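PDB 5TIP: major capsid protein from Paramecium bursaria Chlorella virus 1, which self-assembles as trimers, 1680 of them, into the glycosylated icosahedral capsid of pseudo T=169 symmetry, about 190 nm across. Local coordinates for the interface of chains A and B. Coordinates in Å, arbitrary orientation; residue numbers count along the deposited sequence, not the author numbering. Chains: chain A/B, Major capsid protein.

Contact 1: the interface of chains A and B. Residues chain A 70, 72, 131, 145, 147; chain B 328-329, 331-332, 335-336, 339-340.
Within the capsomer trimer, helix 330-341 of chain B lies against strands 65-76 and 143-149 of chain A, with A:Tyr147 at the centre of the patch. The charged contact comes first. The carboxylate of A:Glu72 is shared: its OE2 takes NH2 of B:Arg328 at 2.6 Å on the anti lone pair, close to the guanidinium plane, while OE1 pairs with NH1 of A:Arg145 in its own chain at 3.0 Å. B:Arg328, bent at chi2 (-65°) and chi3 (-71°), lays its guanidinium over the rim of the B:Tyr332 ring, which should steady the donor. This double pairing would favour an ionised carboxylate.

Hydroxyl and water bonds form a second group. The phenol OH of A:Tyr147 meets OG of B:Ser331 in the plane of the ring at 2.5 Å, and it accepts a hydrogen bond from the backbone N of B:Tyr332 at 3.2 Å. Water 2 joins A:Glu72 OE2 to the amide N of B:Lys329, and water 1 joins A:Arg145 O to the side-chain NZ of B:Lys335.

Apolar contacts complete the seam. A:Met131 slides antiparallel past B:Lys335 and sets its sulphur against B:Tyr339. A:Val70 meets B:Val336 tip to tip through CG1 of the latter, whose other methyl, CG2, sits over the A:Tyr147 ring, 3.6 Å from its centroid.

Contact 2: the interface of chains A and B. Residues chain A 126, 130, 136, 144; chain B 305-306, 334-335, 346, 348.
Near the C-terminal end of helix 122-132, A:Arg130 reaches from chain A into a pocket built by loop residues and helix 330-341 of chain B. Its chain is bent at chi3 (66°), which turns the guanidinium toward acceptors of B. NH1 donates to the backbone O of B:Thr346 at 2.7 Å, arriving above the carbonyl plane. NH2 meets the side-chain OD1 of B:Asn334 at 2.8 Å, nearly along the C=O axis, with the amide plane turned 72° from the guanidinium. NE is bonded at 3.0 Å to water 3, which also bonds B:Tyr305 O.

CD1 of B:Tyr305 and CG of B:Lys335 lie over opposite guanidinium faces, toward the rim, which with the hydrogen bonds should limit its rotation. The B:Tyr305 ring in turn receives CE2 of A:Tyr126 on a face, edge-to-face with planes 78° apart. Alongside, the amides of A:Asn136 and B:Asn306 stack almost parallel.

A:Lys144 NZ caps the carbonyl O of A:Arg130 on a lone pair at 2.9 Å. B:Lys335 NZ lies 3.7 Å from A:Lys144 NZ, and two amines this close might lower the pKa of one. The site thus joins the N-terminal region of one double jelly-roll (helix 122-132, strand 143-149) to the C-terminal region of the next (helix 330-341, loop 305-306 and B:Thr346).

Contact 3: the interface of chains A and B. Residues chain A 30-31, 33, 36; chain B 363-367.
In B:Gln363, CG lies anti to the backbone N (chi1 155°) and the chain bends at chi2 (80°), so that the terminal amide faces the main chain of A:Arg31. A:Tyr33 takes the crowded position, CG between its backbone N and carbonyl carbon (chi1 54°), and presents its ring to the B:Pro364 to B:Gly366 stretch.

The amide of B:Gln363 pairs with both main-chain polar groups, N and O, of A:Arg31. OE1 accepts from the backbone N of A:Arg31 at 3.1 Å on an in-plane lone pair. NE2 donates to the carbonyl O of A:Arg31 at 2.7 Å, nearly straight and within the amide plane. The same NE2 also donates to B:Pro364 O at 2.9 Å, and this pattern should settle which end of the amide is which. A:Tyr30 runs alongside in the opposite direction, with CD1 3.6 Å from CA of B:Gln363 and OE1 at its ring edge.

The phenol OH of A:Tyr33 accepts a hydrogen bond from the backbone N of B:Gly366, 3.0 Å away, while its CE1 rests on CB of B:Pro364. A:Phe36 points its CZ at B:Gly366 CA, with B:Ser365 O in the ring plane. Water 4 bridges A:Phe36 O and the amide N of B:Thr367.

In the fold, the A residues run through loop to the start of strand 36-42, while the B residues form a loop leading into strand 368-369.

Contact 1: the interface of chains A and B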
loop_
_atom_site.group_PDB
_atom_site.type_symbol
_atom_site.label_atom_id
_atom_site.label_comp_id
_atom_site.label_asym_id
_atom_site.label_seq_id
_atom_site.Cartn_x
_atom_site.Cartn_y
_atom_site.Cartn_z
ATOM N N VAL A 70 -9.832 3.149 21.548
ATOM C CA VAL A 70 -10.591 2.124 20.840
ATOM C C VAL A 70 -11.863 1.824 21.621
ATOM O O VAL A 70 -11.832 1.685 22.849
ATOM C CB VAL A 70 -9.760 0.839 20.634
ATOM C CG1 VAL A 70 -10.570 -0.208 19.888
ATOM C CG2 VAL A 70 -8.474 1.152 19.888
ATOM N N GLU A 72 -14.694 -0.969 22.065
ATOM C CA GLU A 72 -14.980 -2.375 21.818
ATOM C C GLU A 72 -16.479 -2.624 21.909
ATOM O O GLU A 72 -17.130 -2.190 22.866
ATOM C CB GLU A 72 -14.234 -3.269 22.811
ATOM C CG GLU A 72 -12.719 -3.216 22.670
ATOM C CD GLU A 72 -12.013 -4.267 23.505
ATOM O OE1 GLU A 72 -12.707 -5.098 24.128
ATOM O OE2 GLU A 72 -10.763 -4.259 23.546
ATOM N N MET A 131 -12.471 -5.381 11.781
ATOM C CA MET A 131 -12.688 -4.843 13.115
ATOM C C MET A 131 -14.099 -4.313 13.322
ATOM O O MET A 131 -14.496 -4.091 14.470
ATOM C CB MET A 131 -11.684 -3.723 13.399
ATOM C CG MET A 131 -10.235 -4.173 13.432
ATOM S SD MET A 131 -9.092 -2.783 13.326
ATOM C CE MET A 131 -9.585 -1.827 14.758
ATOM N N ARG A 145 -16.506 -9.840 18.587
ATOM C CA ARG A 145 -16.062 -8.615 19.235
ATOM C C ARG A 145 -15.525 -7.653 18.184
ATOM O O ARG A 145 -14.721 -8.041 17.331
ATOM C CB ARG A 145 -14.988 -8.904 20.282
ATOM C CG ARG A 145 -14.468 -7.658 20.983
ATOM C CD ARG A 145 -13.568 -8.014 22.151
ATOM N NE ARG A 145 -14.257 -8.874 23.107
ATOM C CZ ARG A 145 -14.903 -8.430 24.178
ATOM N NH1 ARG A 145 -14.950 -7.131 24.434
ATOM N NH2 ARG A 145 -15.503 -9.286 24.993
ATOM N N TYR A 147 -13.917 -3.651 17.168
ATOM C CA TYR A 147 -13.017 -2.609 17.651
ATOM C C TYR A 147 -13.159 -1.401 16.737
ATOM O O TYR A 147 -12.753 -1.450 15.572
ATOM C CB TYR A 147 -11.569 -3.095 17.677
ATOM C CG TYR A 147 -11.341 -4.376 18.446
ATOM C CD1 TYR A 147 -11.465 -5.613 17.827
ATOM C CD2 TYR A 147 -10.974 -4.349 19.783
ATOM C CE1 TYR A 147 -11.245 -6.785 18.524
ATOM C CE2 TYR A 147 -10.750 -5.515 20.487
ATOM C CZ TYR A 147 -10.886 -6.729 19.853
ATOM O OH TYR A 147 -10.665 -7.892 20.553
ATOM N N ARG B 328 -6.587 -8.577 27.445
ATOM C CA ARG B 328 -7.329 -8.306 26.225
ATOM C C ARG B 328 -7.588 -9.613 25.489
ATOM O O ARG B 328 -6.887 -10.609 25.684
ATOM C CB ARG B 328 -6.575 -7.332 25.307
ATOM C CG ARG B 328 -6.162 -6.027 25.968
ATOM C CD ARG B 328 -7.370 -5.203 26.375
ATOM N NE ARG B 328 -8.079 -4.635 25.231
ATOM C CZ ARG B 328 -7.783 -3.465 24.675
ATOM N NH1 ARG B 328 -6.783 -2.735 25.149
ATOM N NH2 ARG B 328 -8.484 -3.025 23.639
ATOM N N LYS B 329 -8.601 -9.594 24.627
ATOM C CA LYS B 329 -8.943 -10.776 23.855
ATOM C C LYS B 329 -7.863 -11.072 22.818
ATOM O O LYS B 329 -7.022 -10.228 22.495
ATOM C CB LYS B 329 -10.295 -10.590 23.165
ATOM C CG LYS B 329 -11.472 -10.489 24.121
ATOM C CD LYS B 329 -11.682 -11.778 24.895
ATOM C CE LYS B 329 -12.940 -11.702 25.745
ATOM N NZ LYS B 329 -13.192 -12.965 26.493
ATOM N N SER B 331 -8.324 -11.466 19.668
ATOM C CA SER B 331 -8.558 -10.651 18.482
ATOM C C SER B 331 -7.949 -9.261 18.608
ATOM O O SER B 331 -7.699 -8.614 17.585
ATOM C CB SER B 331 -10.057 -10.547 18.207
ATOM O OG SER B 331 -10.757 -10.136 19.368
ATOM N N TYR B 332 -7.711 -8.787 19.833
ATOM C CA TYR B 332 -7.051 -7.499 20.013
ATOM C C TYR B 332 -5.614 -7.545 19.512
ATOM O O TYR B 332 -5.158 -6.624 18.825
ATOM C CB TYR B 332 -7.093 -7.088 21.485
ATOM C CG TYR B 332 -6.125 -5.981 21.843
ATOM C CD1 TYR B 332 -6.440 -4.650 21.601
ATOM C CD2 TYR B 332 -4.897 -6.265 22.428
ATOM C CE1 TYR B 332 -5.559 -3.636 21.928
ATOM C CE2 TYR B 332 -4.011 -5.257 22.757
ATOM C CZ TYR B 332 -4.348 -3.947 22.504
ATOM O OH TYR B 332 -3.468 -2.942 22.831
ATOM N N LYS B 335 -5.849 -7.982 15.484
ATOM C CA LYS B 335 -6.430 -6.909 14.690
ATOM C C LYS B 335 -5.970 -5.524 15.119
ATOM O O LYS B 335 -5.540 -4.728 14.279
ATOM C CB LYS B 335 -7.960 -6.986 14.774
ATOM C CG LYS B 335 -8.554 -8.234 14.156
ATOM C CD LYS B 335 -10.062 -8.226 14.286
ATOM C CE LYS B 335 -10.674 -9.448 13.636
ATOM N NZ LYS B 335 -11.969 -9.796 14.278
ATOM N N VAL B 336 -6.045 -5.217 16.415
ATOM C CA VAL B 336 -5.874 -3.841 16.873
ATOM C C VAL B 336 -4.402 -3.480 16.987
ATOM O O VAL B 336 -3.976 -2.412 16.530
ATOM C CB VAL B 336 -6.607 -3.634 18.207
ATOM C CG1 VAL B 336 -6.456 -2.195 18.677
ATOM C CG2 VAL B 336 -8.057 -3.998 18.052
ATOM N N TYR B 339 -3.225 -2.942 13.603
ATOM C CA TYR B 339 -3.834 -1.734 13.054
ATOM C C TYR B 339 -3.153 -0.479 13.584
ATOM O O TYR B 339 -2.926 0.477 12.833
ATOM C CB TYR B 339 -5.331 -1.697 13.375
ATOM C CG TYR B 339 -6.021 -0.414 12.946
ATOM C CD1 TYR B 339 -6.529 -0.269 11.661
ATOM C CD2 TYR B 339 -6.161 0.651 13.827
ATOM C CE1 TYR B 339 -7.154 0.902 11.266
ATOM C CE2 TYR B 339 -6.783 1.824 13.440
ATOM C CZ TYR B 339 -7.279 1.944 12.159
ATOM O OH TYR B 339 -7.900 3.111 11.772
ATOM N N GLN B 340 -2.811 -0.467 14.872
ATOM C CA GLN B 340 -2.270 0.732 15.497
ATOM C C GLN B 340 -0.795 0.961 15.194
ATOM O O GLN B 340 -0.328 2.098 15.301
ATOM C CB GLN B 340 -2.470 0.672 17.013
ATOM C CG GLN B 340 -3.917 0.804 17.454
ATOM C CD GLN B 340 -4.078 0.715 18.956
ATOM O OE1 GLN B 340 -3.213 0.185 19.656
ATOM N NE2 GLN B 340 -5.188 1.237 19.464
HETATM O O HOH W 1 -12.917 -9.961 16.693
HETATM O O HOH W 2 -10.223 -7.077 23.821
#

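Contact 2: the interface of chains A and B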
loop_
_atom_site.group_PDB
_atom_site.type_symbol
_atom_site.label_atom_id
_atom_site.label_comp_id
_atom_site.label_asym_id
_atom_site.label_seq_id
_atom_site.Cartn_x
_atom_site.Cartn_y
_atom_site.Cartn_z
ATOM N N TYR A 126 -9.077 -3.279 4.633
ATOM C CA TYR A 126 -9.727 -4.562 4.877
ATOM C C TYR A 126 -9.636 -4.962 6.344
ATOM O O TYR A 126 -10.585 -5.535 6.897
ATOM C CB TYR A 126 -9.113 -5.649 3.993
ATOM C CG TYR A 126 -9.690 -7.030 4.251
ATOM C CD1 TYR A 126 -11.019 -7.299 4.000
ATOM C CD2 TYR A 126 -8.899 -8.069 4.717
ATOM C CE1 TYR A 126 -11.565 -8.549 4.229
ATOM C CE2 TYR A 126 -9.437 -9.333 4.943
ATOM C CZ TYR A 126 -10.768 -9.560 4.697
ATOM O OH TYR A 126 -11.314 -10.805 4.918
ATOM N N ARG A 130 -12.600 -5.984 9.083
ATOM C CA ARG A 130 -12.555 -7.084 10.040
ATOM C C ARG A 130 -12.898 -6.598 11.440
ATOM O O ARG A 130 -13.543 -7.312 12.215
ATOM C CB ARG A 130 -11.175 -7.742 10.043
ATOM C CG ARG A 130 -10.775 -8.444 8.764
ATOM C CD ARG A 130 -9.361 -8.982 8.907
ATOM N NE ARG A 130 -9.278 -10.032 9.918
ATOM C CZ ARG A 130 -8.171 -10.339 10.584
ATOM N NH1 ARG A 130 -7.052 -9.665 10.362
ATOM N NH2 ARG A 130 -8.182 -11.312 11.487
ATOM N N ASN A 136 -16.624 -13.078 6.975
ATOM C CA ASN A 136 -16.350 -14.485 6.711
ATOM C C ASN A 136 -17.630 -15.300 6.540
ATOM O O ASN A 136 -17.670 -16.482 6.891
ATOM C CB ASN A 136 -15.468 -15.074 7.811
ATOM C CG ASN A 136 -14.087 -14.446 7.841
ATOM O OD1 ASN A 136 -13.796 -13.597 8.683
ATOM N ND2 ASN A 136 -13.236 -14.849 6.907
ATOM N N LYS A 144 -19.417 -11.754 17.733
ATOM C CA LYS A 144 -18.071 -11.291 17.455
ATOM C C LYS A 144 -17.755 -9.988 18.171
ATOM O O LYS A 144 -18.624 -9.149 18.362
ATOM C CB LYS A 144 -17.901 -11.113 15.944
ATOM C CG LYS A 144 -16.578 -10.508 15.509
ATOM C CD LYS A 144 -16.494 -10.407 13.993
ATOM C CE LYS A 144 -15.148 -9.859 13.549
ATOM N NZ LYS A 144 -14.989 -9.840 12.069
ATOM N N TYR B 305 -8.468 -15.519 7.777
ATOM C CA TYR B 305 -8.741 -14.329 8.568
ATOM C C TYR B 305 -9.865 -14.547 9.568
ATOM O O TYR B 305 -10.231 -13.613 10.289
ATOM C CB TYR B 305 -9.074 -13.143 7.655
ATOM C CG TYR B 305 -7.912 -12.700 6.796
ATOM C CD1 TYR B 305 -6.815 -12.064 7.359
ATOM C CD2 TYR B 305 -7.913 -12.913 5.425
ATOM C CE1 TYR B 305 -5.748 -11.657 6.584
ATOM C CE2 TYR B 305 -6.850 -12.506 4.640
ATOM C CZ TYR B 305 -5.769 -11.878 5.226
ATOM O OH TYR B 305 -4.704 -11.469 4.456
ATOM N N ASN B 306 -10.415 -15.756 9.631
ATOM C CA ASN B 306 -11.555 -16.049 10.490
ATOM C C ASN B 306 -11.067 -16.197 11.925
ATOM O O ASN B 306 -10.370 -17.161 12.255
ATOM C CB ASN B 306 -12.260 -17.315 10.016
ATOM C CG ASN B 306 -13.656 -17.443 10.577
ATOM O OD1 ASN B 306 -13.977 -16.857 11.610
ATOM N ND2 ASN B 306 -14.499 -18.212 9.898
ATOM N N ASN B 334 -4.454 -9.563 17.329
ATOM C CA ASN B 334 -4.435 -9.930 15.919
ATOM C C ASN B 334 -4.919 -8.808 15.011
ATOM O O ASN B 334 -4.442 -8.690 13.876
ATOM C CB ASN B 334 -5.295 -11.178 15.697
ATOM C CG ASN B 334 -5.370 -11.587 14.238
ATOM O OD1 ASN B 334 -6.392 -11.392 13.579
ATOM N ND2 ASN B 334 -4.290 -12.167 13.730
ATOM N N LYS B 335 -5.849 -7.982 15.484
ATOM C CA LYS B 335 -6.430 -6.909 14.690
ATOM C C LYS B 335 -5.970 -5.524 15.119
ATOM O O LYS B 335 -5.540 -4.728 14.279
ATOM C CB LYS B 335 -7.960 -6.986 14.774
ATOM C CG LYS B 335 -8.554 -8.234 14.156
ATOM C CD LYS B 335 -10.062 -8.226 14.286
ATOM C CE LYS B 335 -10.674 -9.448 13.636
ATOM N NZ LYS B 335 -11.969 -9.796 14.278
ATOM N N THR B 346 -3.414 -8.889 9.278
ATOM C CA THR B 346 -2.735 -10.062 9.788
ATOM C C THR B 346 -3.711 -11.227 9.862
ATOM O O THR B 346 -4.792 -11.085 10.452
ATOM C CB THR B 346 -2.137 -9.792 11.178
ATOM O OG1 THR B 346 -1.117 -8.791 11.070
ATOM C CG2 THR B 346 -1.531 -11.058 11.754
ATOM N N ALA B 348 -5.616 -14.630 11.036
ATOM C CA ALA B 348 -5.919 -15.131 12.367
ATOM C C ALA B 348 -4.872 -16.146 12.806
ATOM O O ALA B 348 -4.305 -16.880 11.992
ATOM C CB ALA B 348 -7.313 -15.759 12.397
HETATM O O HOH W 3 -12.040 -11.221 10.372
#

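Contact 3: the interface of chains A and B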
loop_
_atom_site.group_PDB
_atom_site.type_symbol
_atom_site.label_atom_id
_atom_site.label_comp_id
_atom_site.label_asym_id
_atom_site.label_seq_id
_atom_site.Cartn_x
_atom_site.Cartn_y
_atom_site.Cartn_z
ATOM N N TYR A 30 20.943 6.814 13.473
ATOM C CA TYR A 30 19.604 6.894 14.037
ATOM C C TYR A 30 19.568 7.856 15.218
ATOM O O TYR A 30 20.550 8.020 15.949
ATOM C CB TYR A 30 19.122 5.511 14.472
ATOM C CG TYR A 30 18.951 4.545 13.321
ATOM C CD1 TYR A 30 17.844 4.622 12.486
ATOM C CD2 TYR A 30 19.895 3.560 13.069
ATOM C CE1 TYR A 30 17.683 3.744 11.431
ATOM C CE2 TYR A 30 19.743 2.677 12.016
ATOM C CZ TYR A 30 18.635 2.773 11.201
ATOM O OH TYR A 30 18.480 1.896 10.152
ATOM N N ARG A 31 18.418 8.498 15.392
ATOM C CA ARG A 31 18.234 9.501 16.429
ATOM C C ARG A 31 17.794 8.865 17.739
ATOM O O ARG A 31 17.084 7.856 17.759
ATOM C CB ARG A 31 17.216 10.555 15.993
ATOM C CG ARG A 31 17.452 11.082 14.591
ATOM C CD ARG A 31 18.852 11.668 14.458
ATOM N NE ARG A 31 19.117 12.724 15.429
ATOM C CZ ARG A 31 18.757 13.993 15.269
ATOM N NH1 ARG A 31 18.112 14.369 14.174
ATOM N NH2 ARG A 31 19.043 14.887 16.205
ATOM N N TYR A 33 15.702 9.151 21.285
ATOM C CA TYR A 33 14.423 9.722 21.676
ATOM C C TYR A 33 14.297 9.714 23.196
ATOM O O TYR A 33 15.163 9.210 23.914
ATOM C CB TYR A 33 13.273 8.947 21.029
ATOM C CG TYR A 33 13.316 7.458 21.299
ATOM C CD1 TYR A 33 14.071 6.607 20.501
ATOM C CD2 TYR A 33 12.600 6.901 22.350
ATOM C CE1 TYR A 33 14.114 5.248 20.746
ATOM C CE2 TYR A 33 12.636 5.544 22.600
ATOM C CZ TYR A 33 13.394 4.721 21.796
ATOM O OH TYR A 33 13.430 3.369 22.045
ATOM N N PHE A 36 9.983 6.279 27.169
ATOM C CA PHE A 36 8.551 6.292 27.447
ATOM C C PHE A 36 8.054 4.854 27.541
ATOM O O PHE A 36 8.805 3.898 27.329
ATOM C CB PHE A 36 7.781 7.074 26.377
ATOM C CG PHE A 36 7.749 6.396 25.036
ATOM C CD1 PHE A 36 8.787 6.563 24.136
ATOM C CD2 PHE A 36 6.680 5.590 24.675
ATOM C CE1 PHE A 36 8.760 5.941 22.903
ATOM C CE2 PHE A 36 6.649 4.963 23.444
ATOM C CZ PHE A 36 7.688 5.140 22.557
ATOM N N GLN B 363 14.306 2.763 12.622
ATOM C CA GLN B 363 14.566 3.739 13.667
ATOM C C GLN B 363 13.862 3.314 14.946
ATOM O O GLN B 363 12.658 3.086 14.948
ATOM C CB GLN B 363 14.076 5.122 13.241
ATOM C CG GLN B 363 13.755 6.047 14.402
ATOM C CD GLN B 363 14.994 6.680 15.002
ATOM O OE1 GLN B 363 15.875 7.141 14.285
ATOM N NE2 GLN B 363 15.064 6.703 16.322
ATOM N N PRO B 364 14.615 3.183 16.041
ATOM C CA PRO B 364 13.970 2.785 17.296
ATOM C C PRO B 364 12.914 3.799 17.704
ATOM O O PRO B 364 13.114 5.011 17.599
ATOM C CB PRO B 364 15.130 2.733 18.296
ATOM C CG PRO B 364 16.238 3.509 17.658
ATOM C CD PRO B 364 16.071 3.331 16.185
ATOM N N SER B 365 11.781 3.288 18.179
ATOM C CA SER B 365 10.637 4.118 18.536
ATOM C C SER B 365 9.929 3.547 19.752
ATOM O O SER B 365 8.696 3.508 19.815
ATOM C CB SER B 365 9.661 4.240 17.368
ATOM O OG SER B 365 9.206 2.961 16.959
ATOM N N GLY B 366 10.701 3.092 20.732
ATOM C CA GLY B 366 10.138 2.518 21.934
ATOM C C GLY B 366 10.553 1.074 22.097
ATOM O O GLY B 366 10.317 0.249 21.209
ATOM N N THR B 367 11.181 0.751 23.222
ATOM C CA THR B 367 11.639 -0.602 23.488
ATOM C C THR B 367 11.363 -0.945 24.941
ATOM O O THR B 367 11.044 -0.080 25.762
ATOM C CB THR B 367 13.138 -0.777 23.193
ATOM O OG1 THR B 367 13.898 0.122 24.010
ATOM C CG2 THR B 367 13.448 -0.518 21.724
HETATM O O HOH W 4 10.971 3.299 25.067
#

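Contacts 1 and 2 are neighbours, their C-alpha centres about 10 Å apart, and form one continuous seam. Both draw on helix 122-132 and strand 143-149 of chain A and helix 330-341 of chain B, and B:Lys335 serves each of them. Contact 3 stands apart, about 25 Å from contact 1 and 29 Å from contact 2, and uses loop segments and the start of strand 36-42 instead of the helix. The two regions grip the same pair of subunits at separate places, which should resist rocking of one against the other. With three copies in the assembly, repetition of these contacts would close the capsomer trimer.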